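Local coordinates for uncharacterized protein (Bacteroides ovatus, PDB 3NQK) that is of unknown function but probably pairs an E-set-like N-terminal domain with a C-terminal beta domain of the BT_3044-like family, at residues A[159-164]-A[302-307]; A[254-259]-A[266-271]. All coordinates share one frame; numbering follows the deposited sequence.

Contact 1: A[159-164]-A[302-307]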
loop_
_atom_site.group_PDB
_atom_site.type_symbol
_atom_site.label_atom_id
_atom_site.label_comp_id
_atom_site.label_asym_id
_atom_site.label_seq_id
_atom_site.Cartn_x
_atom_site.Cartn_y
_atom_site.Cartn_z
ATOM N N ASN A 159 -2.344 0.225 17.845
ATOM C CA ASN A 159 -1.971 1.629 17.841
ATOM C C ASN A 159 -1.090 2.039 19.043
ATOM O O ASN A 159 -0.657 3.183 19.121
ATOM C CB ASN A 159 -3.225 2.503 17.819
ATOM C CG ASN A 159 -3.956 2.427 16.512
ATOM O OD1 ASN A 159 -3.359 2.186 15.478
ATOM N ND2 ASN A 159 -5.256 2.642 16.550
ATOM N N TYR A 160 -0.826 1.110 19.962
ATOM C CA TYR A 160 -0.178 1.467 21.198
ATOM C C TYR A 160 1.055 0.626 21.505
ATOM O O TYR A 160 1.604 0.727 22.584
ATOM C CB TYR A 160 -1.179 1.333 22.346
ATOM C CG TYR A 160 -2.514 2.023 22.093
ATOM C CD1 TYR A 160 -2.626 3.397 22.156
ATOM C CD2 TYR A 160 -3.659 1.289 21.790
ATOM C CE1 TYR A 160 -3.853 4.043 21.918
ATOM C CE2 TYR A 160 -4.889 1.927 21.545
ATOM C CZ TYR A 160 -4.970 3.302 21.624
ATOM O OH TYR A 160 -6.158 3.940 21.409
ATOM N N SER A 161 1.519 -0.151 20.535
ATOM C CA SER A 161 2.589 -1.140 20.780
ATOM C C SER A 161 3.865 -0.781 20.086
ATOM O O SER A 161 3.862 -0.056 19.109
ATOM C CB SER A 161 2.145 -2.537 20.309
ATOM O OG SER A 161 1.954 -2.580 18.885
ATOM N N GLY A 162 4.964 -1.355 20.561
ATOM C CA GLY A 162 6.267 -1.117 19.972
ATOM C C GLY A 162 7.268 -0.697 21.009
ATOM O O GLY A 162 7.139 -1.036 22.185
ATOM N N SER A 163 8.258 0.072 20.580
ATOM C CA SER A 163 9.368 0.454 21.450
ATOM C C SER A 163 9.173 1.872 21.972
ATOM O O SER A 163 9.277 2.842 21.222
ATOM C CB SER A 163 10.695 0.334 20.688
ATOM O OG SER A 163 11.805 0.505 21.549
ATOM N N TYR A 164 8.850 1.981 23.257
ATOM C CA TYR A 164 8.644 3.282 23.892
ATOM C C TYR A 164 9.975 3.885 24.355
ATOM O O TYR A 164 10.799 3.195 24.992
ATOM C CB TYR A 164 7.725 3.137 25.109
ATOM C CG TYR A 164 6.238 3.040 24.791
ATOM C CD1 TYR A 164 5.692 1.887 24.268
ATOM C CD2 TYR A 164 5.378 4.082 25.101
ATOM C CE1 TYR A 164 4.325 1.789 24.015
ATOM C CE2 TYR A 164 4.015 3.986 24.867
ATOM C CZ TYR A 164 3.497 2.847 24.321
ATOM O OH TYR A 164 2.133 2.760 24.088
ATOM N N LEU A 302 5.711 6.536 22.824
ATOM C CA LEU A 302 5.872 5.710 21.646
ATOM C C LEU A 302 5.690 6.579 20.428
ATOM O O LEU A 302 4.752 7.376 20.371
ATOM C CB LEU A 302 4.826 4.602 21.653
ATOM C CG LEU A 302 4.636 3.857 20.348
ATOM C CD1 LEU A 302 5.876 2.978 20.047
ATOM C CD2 LEU A 302 3.352 3.012 20.398
ATOM N N LEU A 303 6.604 6.467 19.480
ATOM C CA LEU A 303 6.529 7.219 18.207
ATOM C C LEU A 303 6.155 6.300 17.096
ATOM O O LEU A 303 6.633 5.191 17.020
ATOM C CB LEU A 303 7.867 7.857 17.880
ATOM C CG LEU A 303 8.081 8.386 16.442
ATOM C CD1 LEU A 303 7.114 9.482 16.101
ATOM C CD2 LEU A 303 9.512 8.880 16.271
ATOM N N ARG A 304 5.328 6.780 16.204
ATOM C CA ARG A 304 4.896 5.991 15.082
ATOM C C ARG A 304 4.968 6.878 13.831
ATOM O O ARG A 304 4.309 7.897 13.758
ATOM C CB ARG A 304 3.473 5.483 15.353
ATOM C CG ARG A 304 2.903 4.502 14.353
ATOM C CD ARG A 304 3.635 3.189 14.313
ATOM N NE ARG A 304 3.558 2.395 15.547
ATOM C CZ ARG A 304 2.512 1.672 15.909
ATOM N NH1 ARG A 304 1.371 1.758 15.232
ATOM N NH2 ARG A 304 2.579 0.915 16.990
ATOM N N ASN A 305 5.862 6.542 12.912
ATOM C CA ASN A 305 6.076 7.360 11.718
ATOM C C ASN A 305 5.185 6.924 10.585
ATOM O O ASN A 305 5.185 5.752 10.216
ATOM C CB ASN A 305 7.526 7.274 11.291
ATOM C CG ASN A 305 8.464 7.748 12.359
ATOM O OD1 ASN A 305 8.392 8.889 12.800
ATOM N ND2 ASN A 305 9.338 6.870 12.802
ATOM N N ILE A 306 4.460 7.877 9.989
ATOM C CA ILE A 306 3.450 7.546 8.973
ATOM C C ILE A 306 3.611 8.330 7.701
ATOM O O ILE A 306 3.607 9.561 7.713
ATOM C CB ILE A 306 2.056 7.821 9.489
ATOM C CG1 ILE A 306 1.727 6.884 10.650
ATOM C CG2 ILE A 306 1.036 7.663 8.365
ATOM C CD1 ILE A 306 0.360 7.197 11.334
ATOM N N ASN A 307 3.671 7.619 6.585
ATOM C CA ASN A 307 3.730 8.261 5.265
ATOM C C ASN A 307 2.317 8.569 4.785
ATOM O O ASN A 307 1.603 7.688 4.352
ATOM C CB ASN A 307 4.457 7.356 4.265
ATOM C CG ASN A 307 4.547 7.967 2.886
ATOM O OD1 ASN A 307 3.846 8.928 2.569
ATOM N ND2 ASN A 307 5.388 7.391 2.047
HETATM O O HOH W 1 8.810 4.866 19.589
#
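Leu302 sits against the ring of Tyr164, with Arg304 reaching the same turn of chain two residues on. The leucine gives up the most surface here. Its CB stands 3.4 Å from the centroid of the Tyr164 ring and 11° off the ring normal, a CH-pi contact over the face. CG is anti to the backbone N (chi1 166°), beside the carbonyl carbon, and CD2 still borders the ring near CE1 and CZ. Leucine suits this place because its CB covers the aromatic face while its two methyls pack against the backbone of 160-163, CD2 lying 3.4 Å from Ser161 O and CD1 3.6 Å from Ser163 O. The tyrosine OH donates to Tyr160 O at 2.6 Å, closing the turn on itself, and Phe201 meets the ring edge-to-face. Gly162, at phi 128°, has backbone angles that call for glycine, since a CB would be jammed against the carbonyl O of Ser161. Arg304 is bent at chi2 and chi3, and its NH2 donates to Ser161 O at 2.7 Å, within both the guanidinium and the carbonyl planes, though the bond is bent at the hydrogen (131°). A water joins Ser163 O to Leu303 N, 2.7 Å from that nitrogen, where the strands diverge. NH2 of the buried guanidinium thus donates to two main-chain carbonyls, Ser161 O and Asn158 O, and would probably make the turn's peptide groups more polar.

Contact 2: A[254-259]-A[266-271]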
loop_
_atom_site.group_PDB
_atom_site.type_symbol
_atom_site.label_atom_id
_atom_site.label_comp_id
_atom_site.label_asym_id
_atom_site.label_seq_id
_atom_site.Cartn_x
_atom_site.Cartn_y
_atom_site.Cartn_z
ATOM N N THR A 254 -0.884 12.380 20.160
ATOM C CA THR A 254 -0.687 13.628 19.401
ATOM C C THR A 254 0.003 13.350 18.072
ATOM O O THR A 254 0.733 12.378 17.948
ATOM C CB THR A 254 0.153 14.611 20.211
ATOM O OG1 THR A 254 -0.418 14.745 21.504
ATOM C CG2 THR A 254 0.187 15.956 19.560
ATOM N N SER A 255 -0.237 14.202 17.077
ATOM C CA SER A 255 0.347 14.000 15.751
ATOM C C SER A 255 0.729 15.306 15.096
ATOM O O SER A 255 -0.042 16.242 15.088
ATOM C CB SER A 255 -0.647 13.270 14.853
ATOM O OG SER A 255 -1.078 12.059 15.442
ATOM N N VAL A 256 1.928 15.357 14.532
ATOM C CA VAL A 256 2.356 16.513 13.738
ATOM C C VAL A 256 3.056 16.049 12.484
ATOM O O VAL A 256 3.429 14.874 12.366
ATOM C CB VAL A 256 3.307 17.442 14.535
ATOM C CG1 VAL A 256 2.594 18.000 15.737
ATOM C CG2 VAL A 256 4.546 16.700 14.961
HETATM N N MSE A 257 3.197 16.949 11.520
HETATM C CA MSE A 257 3.960 16.651 10.311
HETATM C C MSE A 257 5.412 17.020 10.540
HETATM O O MSE A 257 5.702 17.964 11.257
HETATM C CB MSE A 257 3.418 17.424 9.128
HETATM C CG MSE A 257 1.943 17.228 8.895
HETATM SE SE MSE A 257 1.406 15.381 8.651
HETATM C CE MSE A 257 2.167 15.088 6.878
ATOM N N ASP A 258 6.324 16.237 9.962
ATOM C CA ASP A 258 7.756 16.544 10.010
ATOM C C ASP A 258 8.049 17.784 9.153
ATOM O O ASP A 258 7.377 18.024 8.149
ATOM C CB ASP A 258 8.570 15.353 9.501
ATOM C CG ASP A 258 10.054 15.519 9.734
ATOM O OD1 ASP A 258 10.451 15.742 10.897
ATOM O OD2 ASP A 258 10.828 15.390 8.766
ATOM N N ALA A 259 9.038 18.573 9.565
ATOM C CA ALA A 259 9.413 19.801 8.835
ATOM C C ALA A 259 10.171 19.470 7.541
ATOM O O ALA A 259 9.920 20.064 6.488
ATOM C CB ALA A 259 10.263 20.711 9.731
ATOM N N ARG A 266 4.212 12.269 12.265
ATOM C CA ARG A 266 4.799 11.670 13.441
ATOM C C ARG A 266 3.748 11.583 14.536
ATOM O O ARG A 266 3.240 12.594 14.984
ATOM C CB ARG A 266 5.986 12.497 13.913
ATOM C CG ARG A 266 7.172 12.521 12.905
ATOM C CD ARG A 266 8.498 12.932 13.587
ATOM N NE ARG A 266 9.578 13.166 12.620
ATOM C CZ ARG A 266 10.291 12.205 12.015
ATOM N NH1 ARG A 266 10.040 10.910 12.247
ATOM N NH2 ARG A 266 11.246 12.543 11.156
ATOM N N ARG A 267 3.378 10.362 14.913
ATOM C CA ARG A 267 2.321 10.142 15.903
ATOM C C ARG A 267 2.916 9.688 17.223
ATOM O O ARG A 267 3.661 8.703 17.283
ATOM C CB ARG A 267 1.324 9.104 15.400
ATOM C CG ARG A 267 -0.029 9.140 16.135
ATOM C CD ARG A 267 -0.925 7.937 15.784
ATOM N NE ARG A 267 -1.302 7.905 14.365
ATOM C CZ ARG A 267 -2.274 8.639 13.824
ATOM N NH1 ARG A 267 -2.969 9.492 14.570
ATOM N NH2 ARG A 267 -2.538 8.537 12.531
ATOM N N TYR A 268 2.592 10.408 18.278
ATOM C CA TYR A 268 3.133 10.140 19.596
ATOM C C TYR A 268 2.051 9.659 20.556
ATOM O O TYR A 268 0.965 10.238 20.618
ATOM C CB TYR A 268 3.750 11.399 20.158
ATOM C CG TYR A 268 4.836 11.988 19.302
ATOM C CD1 TYR A 268 6.164 11.603 19.460
ATOM C CD2 TYR A 268 4.552 12.952 18.360
ATOM C CE1 TYR A 268 7.171 12.167 18.696
ATOM C CE2 TYR A 268 5.562 13.515 17.580
ATOM C CZ TYR A 268 6.861 13.111 17.757
ATOM O OH TYR A 268 7.847 13.657 16.988
ATOM N N VAL A 269 2.336 8.578 21.271
ATOM C CA VAL A 269 1.496 8.147 22.382
ATOM C C VAL A 269 2.328 8.194 23.616
ATOM O O VAL A 269 3.321 7.479 23.722
ATOM C CB VAL A 269 1.004 6.732 22.217
ATOM C CG1 VAL A 269 0.220 6.320 23.454
ATOM C CG2 VAL A 269 0.142 6.603 20.955
ATOM N N GLN A 270 1.979 9.085 24.521
ATOM C CA GLN A 270 2.713 9.253 25.755
ATOM C C GLN A 270 1.891 8.740 26.914
ATOM O O GLN A 270 0.723 9.095 27.055
ATOM C CB GLN A 270 3.046 10.730 25.971
ATOM C CG GLN A 270 3.891 11.010 27.224
ATOM C CD GLN A 270 4.080 12.502 27.485
ATOM O OE1 GLN A 270 3.109 13.244 27.670
ATOM N NE2 GLN A 270 5.323 12.939 27.517
ATOM N N ILE A 271 2.498 7.918 27.755
ATOM C CA ILE A 271 1.796 7.374 28.912
ATOM C C ILE A 271 2.471 7.830 30.199
ATOM O O ILE A 271 3.697 7.859 30.286
ATOM C CB ILE A 271 1.700 5.816 28.858
ATOM C CG1 ILE A 271 3.076 5.182 28.790
ATOM C CG2 ILE A 271 0.929 5.390 27.660
ATOM C CD1 ILE A 271 3.043 3.649 28.924
#
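Arg266 and Asp258 form a salt bridge near the turn end of an antiparallel beta hairpin, built from strands 244-257 and 264-279. The arginine CB starts 3.8 Å from Val256 O, on the face it shares with Val256, Thr254 and Tyr268. The chain then runs extended from CG through CD to NE, its length carrying the charge to the aspartate beyond the paired residues. NE donates to Asp258 OD1 at 3.2 Å, CZ lies 3.7 Å from OD1, and NH2 adds a weak bond to the same oxygen. OD1 lies at the guanidinium edge, yet NE meets it from above the carboxylate plane, the two planes being 80° apart. NH1 makes a weak bond to Asn305, and Asp258 OD2 accepts from the backbone of Arg261 in the turn. An alanine at Arg266 would probably leave Asp258 OD1 without its cationic mate and the turn less firmly tied to the strand. Behind the bridge, Val256 and Arg266 exchange two backbone bonds, as do Thr254 and Tyr268; between them Ser255 faces Arg267 as a non-hydrogen-bonded pair. The small Ser255 side chain lies beside the aliphatic part of Arg267. Val52 of the second subunit packs on Thr254 and Val256. Beta-branched Val256 also puts CG2 at the edge of the Tyr268 ring, 4.2 Å from CE2.

In the fold
The centres of the two contacts lie about 9 Å apart in one antiparallel sheet. Contact 2 is nested in the chain loop that contact 1 closes: 159-164 comes first, then the hairpin segments 254-259 and 266-271, and 302-307 last. Strand 264-279, part of contact 2, is the sheet neighbour of strand 292-307 of contact 1, and probable backbone hydrogen bonds run from Leu302 N to Val269 O and from Arg304 N to Arg267 O. Strand 292-307 thereby ties strand 162-165 to the hairpin of strands 244-257 and 264-279. Contact 1 lies nearer the chain centre, whereas contact 2 is peripheral, where the second subunit packs against segment 254-259.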